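Local structure of SidF, inhibitor of growth family, member 3 (Legionella pneumophila subsp. pneumophila, 4FYE) at residues 363-368 against 431-437. The protein is a phosphoinositide phosphatase of Legionella that probably removes the 3-phosphate from phosphatidylinositol 3,4,5-trisphosphate. The protein carries 1 engineered substitution. Residues are numbered along the deposited sequence; the frame is centred on the assembly and turned at random.
Sequences TAGQRV and LSDNSVT
Gly365, third residue of the type I beta turn from Thr363 to Gln366, and Arg367, just past it, lie antiparallel to Leu431-Asp433 in the loop that leads into helix 438-458. Two backbone bonds tie the loops together: Asp433 N gives its hydrogen to Gly365 O at 3.1 Å, and Arg367 N gives its own to Leu431 O at 3.0 Å. Both donors sit well above the plane of the carbonyl they meet, and both bonds are bent. Just beyond the first of these bonds, Gly365 CA comes to 3.4 Å from Asp433 O, a nearly straight CA-H...O contact that brings the backbones together without a side chain intervening. Ser432 OG, held anti to its own backbone N (chi1 179°), lies 3.4 Å from Gly365 C, against the turn's peptide.

Arg367 runs its chain past Ser432 and lays one guanidinium face over Asp433 CB, off-centre toward the rim. Its link with the carboxylate is a long salt bridge, Arg367 NH2 to Asp433 OD2 at 3.8 Å; the oxygen stands well out of the guanidinium plane and no N-H points at it, so the attraction is probably one of charge only. The other oxygen, Asp433 OD1, turns back to its own segment, 431-437: it takes a 2.8 Å bond from Ser435 OG on its syn side and a weak one from Ser435 N, which closes an Asx turn. That pairing probably fixes the carboxylate's rotation.

Apolar contacts finish the interface. Ala364 CB meets Thr437 CG2 at 3.7 Å, with Val436 CG1 alongside, and all three residues pack on Phe377 of helix 373-387. The contact thus joins the loop between strand 353-360 and helix 373-387 to the one between strand 402-416 and helix 438-458, beyond two parallel neighbours of the four-stranded sheet.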
loop_
_atom_site.group_PDB
_atom_site.type_symbol
_atom_site.label_atom_id
_atom_site.label_comp_id
_atom_site.label_asym_id
_atom_site.label_seq_id
_atom_site.Cartn_x
_atom_site.Cartn_y
_atom_site.Cartn_z
ATOM N N THR A 363 -11.367 -9.573 4.685
ATOM C CA THR A 363 -12.792 -9.869 4.748
ATOM C C THR A 363 -13.319 -9.671 6.195
ATOM O O THR A 363 -13.256 -10.551 7.072
ATOM C CB THR A 363 -13.317 -11.061 3.849
ATOM O OG1 THR A 363 -14.542 -11.679 4.360
ATOM C CG2 THR A 363 -12.363 -12.033 3.566
ATOM N N ALA A 364 -13.779 -8.445 6.406
ATOM C CA ALA A 364 -14.202 -7.949 7.685
ATOM C C ALA A 364 -15.181 -8.856 8.348
ATOM O O ALA A 364 -15.188 -8.939 9.588
ATOM C CB ALA A 364 -14.838 -6.604 7.490
ATOM N N GLY A 365 -16.034 -9.543 7.581
ATOM C CA GLY A 365 -17.046 -10.409 8.268
ATOM C C GLY A 365 -16.684 -11.839 8.636
ATOM O O GLY A 365 -17.485 -12.529 9.199
ATOM N N GLN A 366 -15.491 -12.293 8.258
ATOM C CA GLN A 366 -15.082 -13.708 8.322
ATOM C C GLN A 366 -15.182 -14.287 9.707
ATOM O O GLN A 366 -14.821 -13.654 10.666
ATOM C CB GLN A 366 -13.643 -13.815 7.910
ATOM C CG GLN A 366 -13.245 -15.164 7.391
ATOM C CD GLN A 366 -11.849 -15.188 6.864
ATOM O OE1 GLN A 366 -11.095 -16.104 7.186
ATOM N NE2 GLN A 366 -11.491 -14.209 6.019
ATOM N N ARG A 367 -15.618 -15.534 9.824
ATOM C CA ARG A 367 -15.894 -16.100 11.133
ATOM C C ARG A 367 -14.980 -17.214 11.599
ATOM O O ARG A 367 -15.045 -17.638 12.754
ATOM C CB ARG A 367 -17.366 -16.563 11.205
ATOM C CG ARG A 367 -18.282 -15.370 11.293
ATOM C CD ARG A 367 -19.554 -15.710 11.970
ATOM N NE ARG A 367 -20.237 -14.508 12.413
ATOM C CZ ARG A 367 -21.461 -14.168 12.020
ATOM N NH1 ARG A 367 -22.134 -14.937 11.150
ATOM N NH2 ARG A 367 -21.996 -13.049 12.487
ATOM N N VAL A 368 -14.192 -17.748 10.701
ATOM C CA VAL A 368 -13.194 -18.691 11.100
ATOM C C VAL A 368 -11.846 -18.183 10.599
ATOM O O VAL A 368 -11.805 -17.488 9.582
ATOM C CB VAL A 368 -13.446 -20.086 10.521
ATOM C CG1 VAL A 368 -14.694 -20.673 11.173
ATOM C CG2 VAL A 368 -13.504 -20.046 9.006
ATOM N N LEU A 431 -20.092 -19.101 7.778
ATOM C CA LEU A 431 -18.652 -18.825 7.817
ATOM C C LEU A 431 -18.287 -17.374 7.659
ATOM O O LEU A 431 -17.165 -17.034 7.754
ATOM C CB LEU A 431 -17.870 -19.616 6.769
ATOM C CG LEU A 431 -17.990 -21.111 6.916
ATOM C CD1 LEU A 431 -17.310 -21.738 5.734
ATOM C CD2 LEU A 431 -17.453 -21.598 8.261
ATOM N N SER A 432 -19.226 -16.503 7.400
ATOM C CA SER A 432 -18.831 -15.110 7.272
ATOM C C SER A 432 -20.121 -14.307 7.207
ATOM O O SER A 432 -21.187 -14.865 7.001
ATOM C CB SER A 432 -17.942 -14.926 6.019
ATOM O OG SER A 432 -17.547 -13.589 5.837
ATOM N N ASP A 433 -20.013 -13.012 7.420
ATOM C CA ASP A 433 -21.166 -12.178 7.487
ATOM C C ASP A 433 -20.838 -11.094 6.433
ATOM O O ASP A 433 -20.037 -10.221 6.687
ATOM C CB ASP A 433 -21.241 -11.631 8.899
ATOM C CG ASP A 433 -22.373 -10.611 9.092
ATOM O OD1 ASP A 433 -23.206 -10.361 8.177
ATOM O OD2 ASP A 433 -22.452 -10.063 10.207
ATOM N N ASN A 434 -21.432 -11.196 5.247
ATOM C CA ASN A 434 -21.241 -10.266 4.144
ATOM C C ASN A 434 -21.694 -8.831 4.434
ATOM O O ASN A 434 -21.224 -7.907 3.776
ATOM C CB ASN A 434 -22.033 -10.702 2.896
ATOM C CG ASN A 434 -21.694 -12.114 2.381
ATOM O OD1 ASN A 434 -20.636 -12.682 2.653
ATOM N ND2 ASN A 434 -22.632 -12.683 1.607
ATOM N N SER A 435 -22.564 -8.655 5.419
ATOM C CA SER A 435 -23.229 -7.388 5.677
ATOM C C SER A 435 -22.490 -6.348 6.544
ATOM O O SER A 435 -22.934 -5.192 6.609
ATOM C CB SER A 435 -24.595 -7.627 6.325
ATOM O OG SER A 435 -24.416 -7.840 7.712
ATOM N N VAL A 436 -21.423 -6.764 7.217
ATOM C CA VAL A 436 -20.614 -5.881 8.037
ATOM C C VAL A 436 -20.175 -4.565 7.332
ATOM O O VAL A 436 -20.097 -3.547 7.976
ATOM C CB VAL A 436 -19.318 -6.590 8.502
ATOM C CG1 VAL A 436 -18.420 -5.592 9.255
ATOM C CG2 VAL A 436 -19.653 -7.768 9.391
ATOM N N THR A 437 -19.864 -4.609 6.034
ATOM C CA THR A 437 -19.224 -3.519 5.298
ATOM C C THR A 437 -20.246 -2.892 4.346
ATOM O O THR A 437 -19.910 -1.911 3.641
ATOM C CB THR A 437 -18.062 -4.046 4.388
ATOM O OG1 THR A 437 -18.610 -5.055 3.505
ATOM C CG2 THR A 437 -16.898 -4.604 5.199
#